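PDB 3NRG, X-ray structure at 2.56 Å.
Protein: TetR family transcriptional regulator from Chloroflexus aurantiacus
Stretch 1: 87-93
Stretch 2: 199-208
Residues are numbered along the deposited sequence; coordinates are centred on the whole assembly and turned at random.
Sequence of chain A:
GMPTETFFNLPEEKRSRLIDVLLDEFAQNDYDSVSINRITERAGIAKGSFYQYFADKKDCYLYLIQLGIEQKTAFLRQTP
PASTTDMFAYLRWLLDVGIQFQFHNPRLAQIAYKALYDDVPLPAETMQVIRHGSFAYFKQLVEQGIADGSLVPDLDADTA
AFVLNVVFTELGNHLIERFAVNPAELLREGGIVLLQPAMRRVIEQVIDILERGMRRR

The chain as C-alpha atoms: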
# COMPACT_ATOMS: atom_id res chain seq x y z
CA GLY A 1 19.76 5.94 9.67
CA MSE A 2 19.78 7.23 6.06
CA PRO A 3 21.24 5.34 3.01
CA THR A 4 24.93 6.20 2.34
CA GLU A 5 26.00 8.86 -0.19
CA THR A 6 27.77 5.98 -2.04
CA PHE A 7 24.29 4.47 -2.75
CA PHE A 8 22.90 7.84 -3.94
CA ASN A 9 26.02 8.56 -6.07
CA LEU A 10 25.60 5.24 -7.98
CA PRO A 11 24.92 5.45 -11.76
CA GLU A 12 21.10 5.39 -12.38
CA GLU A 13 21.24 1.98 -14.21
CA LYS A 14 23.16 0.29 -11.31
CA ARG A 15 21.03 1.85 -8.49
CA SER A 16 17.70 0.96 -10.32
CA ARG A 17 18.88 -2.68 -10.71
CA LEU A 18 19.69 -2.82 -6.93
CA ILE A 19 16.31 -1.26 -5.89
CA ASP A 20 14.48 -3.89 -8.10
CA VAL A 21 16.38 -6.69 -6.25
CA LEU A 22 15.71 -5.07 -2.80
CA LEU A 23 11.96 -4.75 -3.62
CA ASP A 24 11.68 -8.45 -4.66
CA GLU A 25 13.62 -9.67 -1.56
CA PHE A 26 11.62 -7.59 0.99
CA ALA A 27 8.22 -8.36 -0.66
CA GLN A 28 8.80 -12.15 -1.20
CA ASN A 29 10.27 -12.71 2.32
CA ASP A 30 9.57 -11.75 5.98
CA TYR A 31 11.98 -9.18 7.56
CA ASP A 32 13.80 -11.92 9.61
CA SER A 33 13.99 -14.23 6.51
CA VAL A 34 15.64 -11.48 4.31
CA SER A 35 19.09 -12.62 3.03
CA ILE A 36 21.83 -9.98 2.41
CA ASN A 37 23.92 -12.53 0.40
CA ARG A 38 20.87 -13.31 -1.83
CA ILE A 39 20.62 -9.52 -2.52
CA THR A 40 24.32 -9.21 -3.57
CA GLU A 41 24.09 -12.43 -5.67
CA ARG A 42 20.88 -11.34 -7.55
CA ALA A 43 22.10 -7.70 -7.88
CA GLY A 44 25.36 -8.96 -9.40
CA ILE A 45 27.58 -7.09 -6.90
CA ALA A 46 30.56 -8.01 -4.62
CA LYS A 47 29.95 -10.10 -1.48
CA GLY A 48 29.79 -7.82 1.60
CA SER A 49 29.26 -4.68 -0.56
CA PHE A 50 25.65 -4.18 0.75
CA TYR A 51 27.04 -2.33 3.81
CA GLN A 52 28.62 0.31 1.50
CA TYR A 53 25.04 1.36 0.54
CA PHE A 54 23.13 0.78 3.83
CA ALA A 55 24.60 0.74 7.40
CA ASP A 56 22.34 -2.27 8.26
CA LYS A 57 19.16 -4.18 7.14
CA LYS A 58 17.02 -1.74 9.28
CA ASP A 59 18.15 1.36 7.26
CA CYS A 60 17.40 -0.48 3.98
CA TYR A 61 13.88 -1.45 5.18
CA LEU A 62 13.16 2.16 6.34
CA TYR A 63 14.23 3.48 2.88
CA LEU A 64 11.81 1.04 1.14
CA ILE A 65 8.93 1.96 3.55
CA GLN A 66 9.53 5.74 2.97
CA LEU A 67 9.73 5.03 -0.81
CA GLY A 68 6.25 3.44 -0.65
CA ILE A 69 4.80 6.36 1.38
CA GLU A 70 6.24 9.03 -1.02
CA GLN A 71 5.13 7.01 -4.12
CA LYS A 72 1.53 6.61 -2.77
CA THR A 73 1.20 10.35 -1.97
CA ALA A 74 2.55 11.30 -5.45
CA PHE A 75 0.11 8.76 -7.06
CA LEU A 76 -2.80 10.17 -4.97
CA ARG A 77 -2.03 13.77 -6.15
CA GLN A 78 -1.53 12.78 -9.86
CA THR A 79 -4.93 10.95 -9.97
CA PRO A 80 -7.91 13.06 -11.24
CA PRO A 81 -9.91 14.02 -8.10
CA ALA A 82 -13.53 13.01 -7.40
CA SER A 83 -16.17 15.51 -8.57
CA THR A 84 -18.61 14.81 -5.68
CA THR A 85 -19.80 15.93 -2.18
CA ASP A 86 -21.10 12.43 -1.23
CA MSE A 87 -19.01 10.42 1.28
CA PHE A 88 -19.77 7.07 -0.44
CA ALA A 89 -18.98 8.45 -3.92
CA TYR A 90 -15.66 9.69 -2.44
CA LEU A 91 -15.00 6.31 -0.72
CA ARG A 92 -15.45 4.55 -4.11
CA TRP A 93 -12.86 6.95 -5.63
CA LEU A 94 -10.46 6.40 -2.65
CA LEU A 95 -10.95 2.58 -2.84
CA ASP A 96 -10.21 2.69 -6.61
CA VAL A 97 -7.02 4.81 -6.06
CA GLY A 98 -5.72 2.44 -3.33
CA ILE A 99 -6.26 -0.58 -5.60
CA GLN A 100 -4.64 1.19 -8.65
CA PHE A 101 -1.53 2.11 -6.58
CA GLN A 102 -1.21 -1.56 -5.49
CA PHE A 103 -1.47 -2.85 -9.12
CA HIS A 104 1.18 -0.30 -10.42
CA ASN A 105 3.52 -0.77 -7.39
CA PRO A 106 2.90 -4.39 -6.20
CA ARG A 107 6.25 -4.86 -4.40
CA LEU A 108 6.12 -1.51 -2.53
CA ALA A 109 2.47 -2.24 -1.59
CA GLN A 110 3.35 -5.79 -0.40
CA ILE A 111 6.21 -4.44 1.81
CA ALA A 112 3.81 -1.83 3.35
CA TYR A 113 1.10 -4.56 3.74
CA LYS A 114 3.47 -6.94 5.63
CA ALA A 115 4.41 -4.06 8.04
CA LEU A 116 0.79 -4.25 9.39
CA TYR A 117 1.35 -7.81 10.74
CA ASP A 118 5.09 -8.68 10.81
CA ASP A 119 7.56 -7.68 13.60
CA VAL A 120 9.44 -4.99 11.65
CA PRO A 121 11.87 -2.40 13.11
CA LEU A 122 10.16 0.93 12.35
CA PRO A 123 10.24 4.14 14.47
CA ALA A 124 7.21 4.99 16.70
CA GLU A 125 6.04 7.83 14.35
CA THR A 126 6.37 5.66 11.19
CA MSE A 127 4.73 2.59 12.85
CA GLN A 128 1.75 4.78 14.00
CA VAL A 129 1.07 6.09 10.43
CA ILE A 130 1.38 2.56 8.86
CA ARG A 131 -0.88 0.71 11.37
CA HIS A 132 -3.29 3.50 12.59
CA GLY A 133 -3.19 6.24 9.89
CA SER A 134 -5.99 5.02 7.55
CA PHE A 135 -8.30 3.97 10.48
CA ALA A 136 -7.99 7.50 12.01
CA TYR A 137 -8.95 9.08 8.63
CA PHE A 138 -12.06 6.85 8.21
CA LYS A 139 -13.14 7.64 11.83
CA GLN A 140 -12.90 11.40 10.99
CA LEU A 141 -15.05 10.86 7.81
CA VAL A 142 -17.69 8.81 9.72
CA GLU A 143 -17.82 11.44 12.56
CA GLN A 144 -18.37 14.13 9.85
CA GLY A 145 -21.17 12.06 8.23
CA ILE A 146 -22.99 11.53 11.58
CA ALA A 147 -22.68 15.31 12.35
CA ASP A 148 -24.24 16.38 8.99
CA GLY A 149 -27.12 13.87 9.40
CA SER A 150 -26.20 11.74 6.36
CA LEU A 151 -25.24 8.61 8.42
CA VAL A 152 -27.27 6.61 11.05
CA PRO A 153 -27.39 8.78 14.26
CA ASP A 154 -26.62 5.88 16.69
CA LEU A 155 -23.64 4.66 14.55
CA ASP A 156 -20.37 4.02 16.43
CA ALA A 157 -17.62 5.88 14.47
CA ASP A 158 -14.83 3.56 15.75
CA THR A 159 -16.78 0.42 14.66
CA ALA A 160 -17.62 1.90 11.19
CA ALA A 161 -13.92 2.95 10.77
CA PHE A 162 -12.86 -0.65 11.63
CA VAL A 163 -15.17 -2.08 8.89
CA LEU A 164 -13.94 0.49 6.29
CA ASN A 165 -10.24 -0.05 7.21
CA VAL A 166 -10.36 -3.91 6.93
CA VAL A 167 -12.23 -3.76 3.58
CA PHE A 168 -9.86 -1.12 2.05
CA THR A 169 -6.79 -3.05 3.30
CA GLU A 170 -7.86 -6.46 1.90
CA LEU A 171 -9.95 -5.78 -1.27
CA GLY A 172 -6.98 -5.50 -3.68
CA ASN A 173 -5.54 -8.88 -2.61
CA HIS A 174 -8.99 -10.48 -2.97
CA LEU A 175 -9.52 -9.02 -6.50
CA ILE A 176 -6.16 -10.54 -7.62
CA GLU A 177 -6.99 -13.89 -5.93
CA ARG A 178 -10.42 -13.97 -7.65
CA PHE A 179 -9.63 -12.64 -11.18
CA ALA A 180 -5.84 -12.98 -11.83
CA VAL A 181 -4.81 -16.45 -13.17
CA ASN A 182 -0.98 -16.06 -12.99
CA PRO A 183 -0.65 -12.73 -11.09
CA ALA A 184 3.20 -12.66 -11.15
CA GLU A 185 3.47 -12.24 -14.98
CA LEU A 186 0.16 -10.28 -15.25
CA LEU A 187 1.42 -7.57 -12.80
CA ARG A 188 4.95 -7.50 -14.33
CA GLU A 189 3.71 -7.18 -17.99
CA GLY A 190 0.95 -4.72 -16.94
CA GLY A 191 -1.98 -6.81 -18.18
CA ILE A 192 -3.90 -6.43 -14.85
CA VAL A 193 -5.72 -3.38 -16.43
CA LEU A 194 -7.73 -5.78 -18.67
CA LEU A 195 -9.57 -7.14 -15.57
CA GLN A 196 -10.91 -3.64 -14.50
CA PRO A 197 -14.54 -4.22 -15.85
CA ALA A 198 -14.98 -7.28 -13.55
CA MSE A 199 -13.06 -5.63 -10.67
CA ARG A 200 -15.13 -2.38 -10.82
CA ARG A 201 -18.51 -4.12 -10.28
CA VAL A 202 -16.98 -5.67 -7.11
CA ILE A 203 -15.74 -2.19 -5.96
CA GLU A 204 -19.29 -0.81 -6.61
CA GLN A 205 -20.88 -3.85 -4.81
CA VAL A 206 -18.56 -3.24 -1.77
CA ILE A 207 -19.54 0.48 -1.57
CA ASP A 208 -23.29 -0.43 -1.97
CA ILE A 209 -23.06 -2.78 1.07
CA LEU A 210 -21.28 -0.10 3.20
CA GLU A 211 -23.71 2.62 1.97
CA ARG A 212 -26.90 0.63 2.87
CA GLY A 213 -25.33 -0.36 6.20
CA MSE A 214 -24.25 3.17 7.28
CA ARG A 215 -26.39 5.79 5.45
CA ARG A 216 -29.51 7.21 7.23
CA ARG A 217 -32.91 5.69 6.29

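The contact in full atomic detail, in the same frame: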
# COMPACT_ATOMS: atom_id res chain seq x y z
N MSE A 87 -20.05 11.20 0.60
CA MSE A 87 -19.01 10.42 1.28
C MSE A 87 -18.78 9.06 0.60
O MSE A 87 -17.63 8.64 0.46
CB MSE A 87 -19.36 10.22 2.76
CG MSE A 87 -18.17 9.74 3.60
SE MSE A 87 -18.70 9.18 5.35
CE MSE A 87 -19.27 7.45 4.95
N PHE A 88 -19.87 8.38 0.19
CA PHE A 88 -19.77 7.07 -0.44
C PHE A 88 -19.23 7.14 -1.87
O PHE A 88 -18.47 6.26 -2.27
CB PHE A 88 -21.09 6.31 -0.36
CG PHE A 88 -21.46 5.98 1.07
CD1 PHE A 88 -20.78 4.99 1.77
CD2 PHE A 88 -22.41 6.73 1.75
CE1 PHE A 88 -21.06 4.74 3.11
CE2 PHE A 88 -22.72 6.45 3.08
CZ PHE A 88 -22.05 5.46 3.75
N ALA A 89 -19.53 8.23 -2.59
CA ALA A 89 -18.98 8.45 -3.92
C ALA A 89 -17.48 8.74 -3.81
O ALA A 89 -16.70 8.28 -4.66
CB ALA A 89 -19.69 9.61 -4.59
N TYR A 90 -17.07 9.43 -2.72
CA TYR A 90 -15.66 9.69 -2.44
C TYR A 90 -14.93 8.41 -2.03
O TYR A 90 -13.82 8.17 -2.48
CB TYR A 90 -15.51 10.77 -1.34
CG TYR A 90 -14.09 10.91 -0.82
CD1 TYR A 90 -13.08 11.45 -1.62
CD2 TYR A 90 -13.75 10.47 0.45
CE1 TYR A 90 -11.77 11.53 -1.16
CE2 TYR A 90 -12.44 10.56 0.92
CZ TYR A 90 -11.46 11.10 0.11
OH TYR A 90 -10.17 11.19 0.57
N LEU A 91 -15.57 7.58 -1.18
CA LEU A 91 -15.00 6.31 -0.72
C LEU A 91 -14.74 5.35 -1.88
O LEU A 91 -13.73 4.65 -1.88
CB LEU A 91 -15.88 5.64 0.35
CG LEU A 91 -15.81 6.25 1.76
CD1 LEU A 91 -16.88 5.67 2.64
CD2 LEU A 91 -14.45 6.04 2.39
N ARG A 92 -15.62 5.36 -2.90
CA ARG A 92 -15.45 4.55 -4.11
C ARG A 92 -14.21 5.02 -4.89
O ARG A 92 -13.44 4.19 -5.37
CB ARG A 92 -16.72 4.62 -5.00
CG ARG A 92 -16.72 3.63 -6.18
CD ARG A 92 -16.16 4.25 -7.45
NE ARG A 92 -15.85 3.24 -8.46
CZ ARG A 92 -16.68 2.89 -9.44
NH1 ARG A 92 -17.87 3.46 -9.55
NH2 ARG A 92 -16.32 1.96 -10.32
N TRP A 93 -14.02 6.36 -4.99
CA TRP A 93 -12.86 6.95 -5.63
C TRP A 93 -11.58 6.57 -4.86
O TRP A 93 -10.59 6.15 -5.47
CB TRP A 93 -13.01 8.48 -5.72
CG TRP A 93 -11.82 9.19 -6.31
CD1 TRP A 93 -11.61 9.48 -7.62
CD2 TRP A 93 -10.69 9.71 -5.59
NE1 TRP A 93 -10.41 10.14 -7.78
CE2 TRP A 93 -9.82 10.29 -6.54
CE3 TRP A 93 -10.32 9.75 -4.23
CZ2 TRP A 93 -8.60 10.88 -6.19
CZ3 TRP A 93 -9.12 10.33 -3.88
CH2 TRP A 93 -8.27 10.90 -4.85
N MSE A 199 -13.50 -6.14 -11.97
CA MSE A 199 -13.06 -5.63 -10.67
C MSE A 199 -13.88 -4.43 -10.21
O MSE A 199 -14.05 -4.25 -9.00
CB MSE A 199 -11.56 -5.28 -10.71
CG MSE A 199 -10.65 -6.50 -10.77
SE MSE A 199 -8.78 -6.02 -10.67
CE MSE A 199 -8.01 -7.78 -10.70
N ARG A 200 -14.36 -3.58 -11.16
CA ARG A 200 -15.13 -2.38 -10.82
C ARG A 200 -16.51 -2.69 -10.25
O ARG A 200 -16.96 -2.01 -9.32
CB ARG A 200 -15.20 -1.37 -12.00
CG ARG A 200 -16.01 -1.84 -13.21
CD ARG A 200 -16.45 -0.67 -14.09
NE ARG A 200 -16.99 -1.12 -15.38
CZ ARG A 200 -16.31 -1.09 -16.52
NH1 ARG A 200 -15.06 -0.65 -16.55
NH2 ARG A 200 -16.87 -1.51 -17.65
N ARG A 201 -17.19 -3.74 -10.78
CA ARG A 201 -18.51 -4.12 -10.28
C ARG A 201 -18.42 -4.65 -8.85
O ARG A 201 -19.36 -4.47 -8.08
CB ARG A 201 -19.24 -5.11 -11.22
CG ARG A 201 -18.47 -6.38 -11.53
CD ARG A 201 -18.93 -7.02 -12.83
NE ARG A 201 -18.68 -6.14 -13.99
CZ ARG A 201 -18.75 -6.54 -15.25
NH1 ARG A 201 -19.03 -7.81 -15.54
NH2 ARG A 201 -18.52 -5.69 -16.24
N VAL A 202 -17.25 -5.21 -8.48
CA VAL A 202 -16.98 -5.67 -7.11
C VAL A 202 -16.78 -4.43 -6.21
O VAL A 202 -17.40 -4.34 -5.15
CB VAL A 202 -15.76 -6.63 -7.05
CG1 VAL A 202 -15.41 -6.99 -5.61
CG2 VAL A 202 -16.03 -7.90 -7.87
N ILE A 203 -15.97 -3.45 -6.68
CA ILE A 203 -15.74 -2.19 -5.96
C ILE A 203 -17.07 -1.47 -5.71
O ILE A 203 -17.31 -1.04 -4.58
CB ILE A 203 -14.70 -1.31 -6.71
CG1 ILE A 203 -13.29 -1.97 -6.68
CG2 ILE A 203 -14.64 0.12 -6.12
CD1 ILE A 203 -12.34 -1.50 -7.77
N GLU A 204 -17.96 -1.42 -6.73
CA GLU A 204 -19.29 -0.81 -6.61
C GLU A 204 -20.17 -1.60 -5.63
O GLU A 204 -20.83 -1.00 -4.78
CB GLU A 204 -19.97 -0.69 -7.98
CG GLU A 204 -19.33 0.34 -8.90
CD GLU A 204 -19.92 0.43 -10.30
OE1 GLU A 204 -20.83 -0.37 -10.62
OE2 GLU A 204 -19.47 1.30 -11.07
N GLN A 205 -20.15 -2.96 -5.72
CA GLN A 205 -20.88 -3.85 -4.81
C GLN A 205 -20.45 -3.62 -3.35
O GLN A 205 -21.31 -3.52 -2.48
CB GLN A 205 -20.64 -5.32 -5.20
CG GLN A 205 -21.66 -5.86 -6.19
CD GLN A 205 -22.85 -6.52 -5.52
OE1 GLN A 205 -22.92 -6.66 -4.29
NE2 GLN A 205 -23.79 -7.00 -6.31
N VAL A 206 -19.12 -3.49 -3.11
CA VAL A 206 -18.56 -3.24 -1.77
C VAL A 206 -19.08 -1.92 -1.19
O VAL A 206 -19.54 -1.90 -0.05
CB VAL A 206 -17.01 -3.29 -1.78
CG1 VAL A 206 -16.42 -2.62 -0.55
CG2 VAL A 206 -16.51 -4.72 -1.91
N ILE A 207 -19.04 -0.84 -1.99
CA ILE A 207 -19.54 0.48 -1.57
C ILE A 207 -21.06 0.45 -1.30
O ILE A 207 -21.50 1.02 -0.30
CB ILE A 207 -19.12 1.59 -2.59
CG1 ILE A 207 -17.57 1.71 -2.71
CG2 ILE A 207 -19.76 2.95 -2.26
CD1 ILE A 207 -16.78 2.08 -1.36
N ASP A 208 -21.83 -0.28 -2.15
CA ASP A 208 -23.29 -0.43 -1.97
C ASP A 208 -23.63 -1.06 -0.62
O ASP A 208 -24.55 -0.60 0.05
CB ASP A 208 -23.91 -1.26 -3.12
CG ASP A 208 -23.91 -0.57 -4.48
OD1 ASP A 208 -23.57 0.63 -4.54
OD2 ASP A 208 -24.26 -1.24 -5.48

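Two helices far apart in sequence pack here in a roughly antiparallel sense, their N-to-C directions 145° apart and their axes 10.0 Å apart at closest approach. The backbones come nearest at Arg92 and Ile207, whose CA atoms lie 6.3 Å apart, and these two residues carry most of the contact.

Ile207 points toward the partner helix with chi1 and chi2 both m. That choice spreads its branches over one turn of the facing helix: Ile207 CG2 lies 3.6 Å from Phe88 O and 4.1 Å from Phe88 CB, Ile207 CD1 lies 4.1 Å from Leu91 CB, and Ile207 CG1 lies 3.8 Å from Arg92 CB. Much of the surface it meets is therefore backbone and beta carbon, reached close to the helix itself.

Arg92 leaves its helix sideways, but chi1 t and an off-well chi2 of -93° bring its end nearer the partner helix. The aliphatic part passes Ile203, where Arg92 CG lies 4.1 Å from Ile203 CG2, before the guanidinium reaches Glu204. Arg92 NH1 donates to Glu204 OE2 at 3.1 Å in a salt bridge, and Arg92 NH2 adds a weak hydrogen bond to the same OE2 at 3.3 Å. Glu204, m then t, extends to meet it, its CG lying over one guanidinium face. The rule is an aliphatic stem packed on isoleucine and a charged end paired with glutamate.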